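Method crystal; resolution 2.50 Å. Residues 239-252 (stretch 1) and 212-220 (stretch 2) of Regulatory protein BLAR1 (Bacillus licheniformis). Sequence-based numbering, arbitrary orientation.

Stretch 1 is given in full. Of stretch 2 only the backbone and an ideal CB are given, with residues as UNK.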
# COMPACT_ATOMS: atom_id res chain seq x y z
N ALA A 239 2.17 -9.45 -10.29
CA ALA A 239 1.25 -9.72 -9.20
C ALA A 239 0.57 -8.45 -8.70
O ALA A 239 -0.60 -8.48 -8.33
CB ALA A 239 1.98 -10.41 -8.08
N GLY A 240 1.29 -7.33 -8.69
CA GLY A 240 0.70 -6.09 -8.23
C GLY A 240 -0.50 -5.67 -9.06
O GLY A 240 -1.50 -5.19 -8.52
N SER A 241 -0.42 -5.85 -10.37
CA SER A 241 -1.49 -5.49 -11.27
C SER A 241 -2.66 -6.44 -11.11
O SER A 241 -3.82 -6.02 -11.04
CB SER A 241 -1.01 -5.52 -12.73
OG SER A 241 0.03 -4.59 -12.95
N SER A 242 -2.36 -7.73 -11.03
CA SER A 242 -3.39 -8.73 -10.88
C SER A 242 -4.15 -8.57 -9.57
O SER A 242 -5.36 -8.79 -9.53
CB SER A 242 -2.78 -10.13 -10.97
OG SER A 242 -2.23 -10.33 -12.26
N ALA A 243 -3.44 -8.20 -8.51
CA ALA A 243 -4.08 -8.00 -7.22
C ALA A 243 -4.99 -6.77 -7.27
O ALA A 243 -6.04 -6.73 -6.64
CB ALA A 243 -3.03 -7.84 -6.12
N ALA A 244 -4.58 -5.76 -8.03
CA ALA A 244 -5.39 -4.55 -8.16
C ALA A 244 -6.66 -4.92 -8.91
O ALA A 244 -7.77 -4.58 -8.48
CB ALA A 244 -4.62 -3.48 -8.91
N GLU A 245 -6.49 -5.63 -10.02
CA GLU A 245 -7.62 -6.07 -10.82
C GLU A 245 -8.60 -6.89 -9.99
O GLU A 245 -9.80 -6.70 -10.09
CB GLU A 245 -7.15 -6.88 -12.04
CG GLU A 245 -6.51 -6.03 -13.13
CD GLU A 245 -6.93 -6.46 -14.54
OE1 GLU A 245 -8.16 -6.53 -14.79
OE2 GLU A 245 -6.05 -6.71 -15.39
N ILE A 246 -8.08 -7.80 -9.17
CA ILE A 246 -8.92 -8.62 -8.31
C ILE A 246 -9.70 -7.74 -7.33
O ILE A 246 -10.93 -7.81 -7.26
CB ILE A 246 -8.08 -9.63 -7.51
CG1 ILE A 246 -7.46 -10.65 -8.46
CG2 ILE A 246 -8.93 -10.31 -6.46
CD1 ILE A 246 -6.47 -11.61 -7.80
N ALA A 247 -8.99 -6.92 -6.58
CA ALA A 247 -9.64 -6.03 -5.61
C ALA A 247 -10.72 -5.20 -6.29
O ALA A 247 -11.81 -5.02 -5.74
CB ALA A 247 -8.61 -5.08 -4.99
N LEU A 248 -10.41 -4.71 -7.48
CA LEU A 248 -11.32 -3.88 -8.26
C LEU A 248 -12.58 -4.60 -8.75
O LEU A 248 -13.65 -4.01 -8.77
CB LEU A 248 -10.55 -3.28 -9.45
CG LEU A 248 -10.30 -1.77 -9.43
CD1 LEU A 248 -10.19 -1.23 -8.01
CD2 LEU A 248 -9.03 -1.49 -10.22
N SER A 249 -12.45 -5.86 -9.13
CA SER A 249 -13.61 -6.61 -9.58
C SER A 249 -14.48 -6.84 -8.36
O SER A 249 -15.70 -6.69 -8.42
CB SER A 249 -13.19 -7.95 -10.19
OG SER A 249 -12.69 -8.83 -9.20
N ILE A 250 -13.86 -7.19 -7.24
CA ILE A 250 -14.63 -7.42 -6.01
C ILE A 250 -15.29 -6.12 -5.57
O ILE A 250 -16.45 -6.11 -5.19
CB ILE A 250 -13.75 -7.98 -4.87
CG1 ILE A 250 -13.19 -9.34 -5.29
CG2 ILE A 250 -14.55 -8.09 -3.58
CD1 ILE A 250 -12.28 -9.97 -4.26
N LEU A 251 -14.55 -5.01 -5.63
CA LEU A 251 -15.09 -3.71 -5.24
C LEU A 251 -16.30 -3.35 -6.10
O LEU A 251 -17.27 -2.78 -5.61
CB LEU A 251 -14.03 -2.62 -5.40
CG LEU A 251 -13.39 -2.03 -4.14
CD1 LEU A 251 -13.04 -3.14 -3.17
CD2 LEU A 251 -12.15 -1.22 -4.52
N ASP A 252 -16.21 -3.67 -7.38
CA ASP A 252 -17.27 -3.40 -8.33
C ASP A 252 -18.42 -4.39 -8.16
O ASP A 252 -19.54 -4.14 -8.61
CB ASP A 252 -16.69 -3.48 -9.75
CG ASP A 252 -17.77 -3.58 -10.81
OD1 ASP A 252 -18.19 -4.71 -11.14
OD2 ASP A 252 -18.20 -2.52 -11.31
N UNK A 212 4.17 -12.62 -5.55
CA UNK A 212 3.20 -12.11 -4.59
C UNK A 212 2.79 -10.71 -5.00
O UNK A 212 3.59 -9.96 -5.55
CB UNK A 212 3.77 -12.12 -3.17
N UNK A 213 1.53 -10.37 -4.76
CA UNK A 213 1.04 -9.06 -5.13
C UNK A 213 0.17 -8.39 -4.08
O UNK A 213 -0.60 -9.05 -3.37
CB UNK A 213 0.25 -9.17 -6.44
N UNK A 214 0.29 -7.07 -3.99
CA UNK A 214 -0.47 -6.26 -3.04
C UNK A 214 -1.21 -5.13 -3.72
O UNK A 214 -0.75 -4.55 -4.70
CB UNK A 214 0.46 -5.69 -1.97
N UNK A 215 -2.38 -4.81 -3.18
CA UNK A 215 -3.14 -3.67 -3.65
C UNK A 215 -3.99 -3.23 -2.47
O UNK A 215 -4.97 -3.88 -2.11
CB UNK A 215 -3.99 -4.00 -4.88
N UNK A 216 -3.58 -2.12 -1.87
CA UNK A 216 -4.25 -1.55 -0.72
C UNK A 216 -4.70 -0.15 -1.07
O UNK A 216 -4.23 0.43 -2.03
CB UNK A 216 -3.34 -1.54 0.51
N UNK A 217 -5.61 0.39 -0.27
CA UNK A 217 -6.10 1.73 -0.52
C UNK A 217 -7.49 1.92 0.04
O UNK A 217 -7.93 1.18 0.92
CB UNK A 217 -6.09 2.03 -2.02
N UNK A 218 -8.20 2.92 -0.46
CA UNK A 218 -9.54 3.18 0.02
C UNK A 218 -10.41 3.87 -1.02
O UNK A 218 -9.94 4.36 -2.05
CB UNK A 218 -9.48 4.03 1.29
N UNK A 219 -11.71 3.85 -0.77
CA UNK A 219 -12.67 4.49 -1.65
C UNK A 219 -13.40 5.54 -0.83
O UNK A 219 -13.93 5.25 0.25
CB UNK A 219 -13.64 3.48 -2.26
N UNK A 220 -13.41 6.77 -1.34
CA UNK A 220 -14.10 7.83 -0.64
C UNK A 220 -15.41 8.16 -1.33
O UNK A 220 -15.42 8.51 -2.52
CB UNK A 220 -13.22 9.08 -0.55

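Stretch 1 is a helix and stretch 2 a strand running beside it, their axes coming within 5.9 Å and their N-to-C directions 46° apart. The CA atoms lie closest at the start, 4.1 Å between A239 CA and the CA at 213, and are 9.3 Å apart by L251 CA and the CA at 219, so each position has to be read against a helix that draws away as the strand goes on.

At position 212, CA to CB points away from the helix, so the helix says little about the side chain; many residues would suit. The backbone matters more, since the carbonyl O at 212 lies 3.0 Å from A239 CB, a tight approach. The residue is A212, whose CB stays 5.5 Å from A239 CB.

Position 213 is the strictest. Here CA to CB points toward the helix, but there is no pocket to receive it: an ideal CB would sit 2.2 Å from A239 O, a clash, and 3.1 Å from G240 N, which is tight. The phi/psi of -137/145 is ordinary for a strand, so the demand for glycine comes from the neighbour and not from the backbone. G213 meets it, and without a CB the CA atoms of A239 and G213 approach to 4.1 Å. The helix contributes small residues of its own, with A243 CB resting 3.8 Å from G213 C.

Position 214 turns its CB away, and the helix has nothing within 5.5 Å of it; size is free on this side. The residue is W214, whose indole lies off the far side of the strand and whose NE1 is hydrogen-bonded elsewhere in the structure. Its backbone still meets the helix, G240 O and W214 O being 3.9 Å apart.

At 215 the CB points toward the helix again, now with room: it is 3.6 Å from A244 CA and 3.8 Å from A243 C. Beyond lies an apolar surface of A244, A247 and L248, with no side-chain donor or charge. Leucine, methionine or an aromatic could use it, and a flat ring would suit the small alanines especially well. F215 is found, with chi1 at -172° (t), and it has the largest covered area in the contact. A244 CB sits over one face of the ring, 3.7 Å from the F215 ring centroid and 17° off the normal, a CH-pi contact. A247 CB approaches the edge, 3.6 Å from F215 CD2, while L248 CD1 reaches within 4.2 Å of F215 CE2.

Position 216 points away and could take many residues; it is I216, which makes no contact with the helix. Position 217 is out of reach, yet its phi/psi of 154/-160 would jam a CB against the preceding carbonyl O, so the backbone alone calls for glycine, and G217 is there. Position 218 points away, leaving the choice to other neighbours; it holds Y218.

Position 219 points toward the helix across a wider gap, its ideal CB 5.4 Å from L251 CD2. A branched or longer aliphatic would bridge it. V219, with chi1 at 174° (t), brings V219 CG2 to 4.0 Å from L251 CD2.

Position 220 is beyond the helix's reach and unconstrained by it; E220 OE1 is hydrogen-bonded elsewhere in the structure.

Stretch 2 (212-220) AGWFIGYVE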
# COMPACT_ATOMS: atom_id res chain seq x y z
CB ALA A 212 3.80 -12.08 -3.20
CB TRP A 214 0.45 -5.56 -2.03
CG TRP A 214 0.93 -6.27 -0.82
CD1 TRP A 214 2.22 -6.64 -0.56
CD2 TRP A 214 0.20 -6.48 0.40
NE1 TRP A 214 2.35 -7.05 0.74
CE2 TRP A 214 1.13 -6.96 1.36
CE3 TRP A 214 -1.14 -6.31 0.78
CZ2 TRP A 214 0.76 -7.26 2.69
CZ3 TRP A 214 -1.51 -6.61 2.10
CH2 TRP A 214 -0.56 -7.08 3.03
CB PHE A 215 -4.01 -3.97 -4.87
CG PHE A 215 -4.65 -2.73 -5.43
CD1 PHE A 215 -3.85 -1.65 -5.80
CD2 PHE A 215 -6.03 -2.60 -5.47
CE1 PHE A 215 -4.43 -0.45 -6.21
CE2 PHE A 215 -6.62 -1.40 -5.88
CZ PHE A 215 -5.82 -0.31 -6.24
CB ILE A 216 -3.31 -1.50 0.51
CG1 ILE A 216 -2.22 -0.42 0.31
CG2 ILE A 216 -2.66 -2.85 0.72
CD1 ILE A 216 -1.28 -0.28 1.49
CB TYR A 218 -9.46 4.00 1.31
CG TYR A 218 -8.48 5.14 1.24
CD1 TYR A 218 -8.85 6.37 0.70
CD2 TYR A 218 -7.15 4.96 1.63
CE1 TYR A 218 -7.92 7.40 0.56
CE2 TYR A 218 -6.22 5.98 1.49
CZ TYR A 218 -6.61 7.20 0.95
OH TYR A 218 -5.69 8.20 0.78
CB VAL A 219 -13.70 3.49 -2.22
CG1 VAL A 219 -14.76 4.23 -3.01
CG2 VAL A 219 -13.00 2.46 -3.10
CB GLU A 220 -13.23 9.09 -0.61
CG GLU A 220 -11.83 8.83 -0.14
CD GLU A 220 -10.95 10.03 -0.33
OE1 GLU A 220 -10.97 10.92 0.55
OE2 GLU A 220 -10.24 10.09 -1.36
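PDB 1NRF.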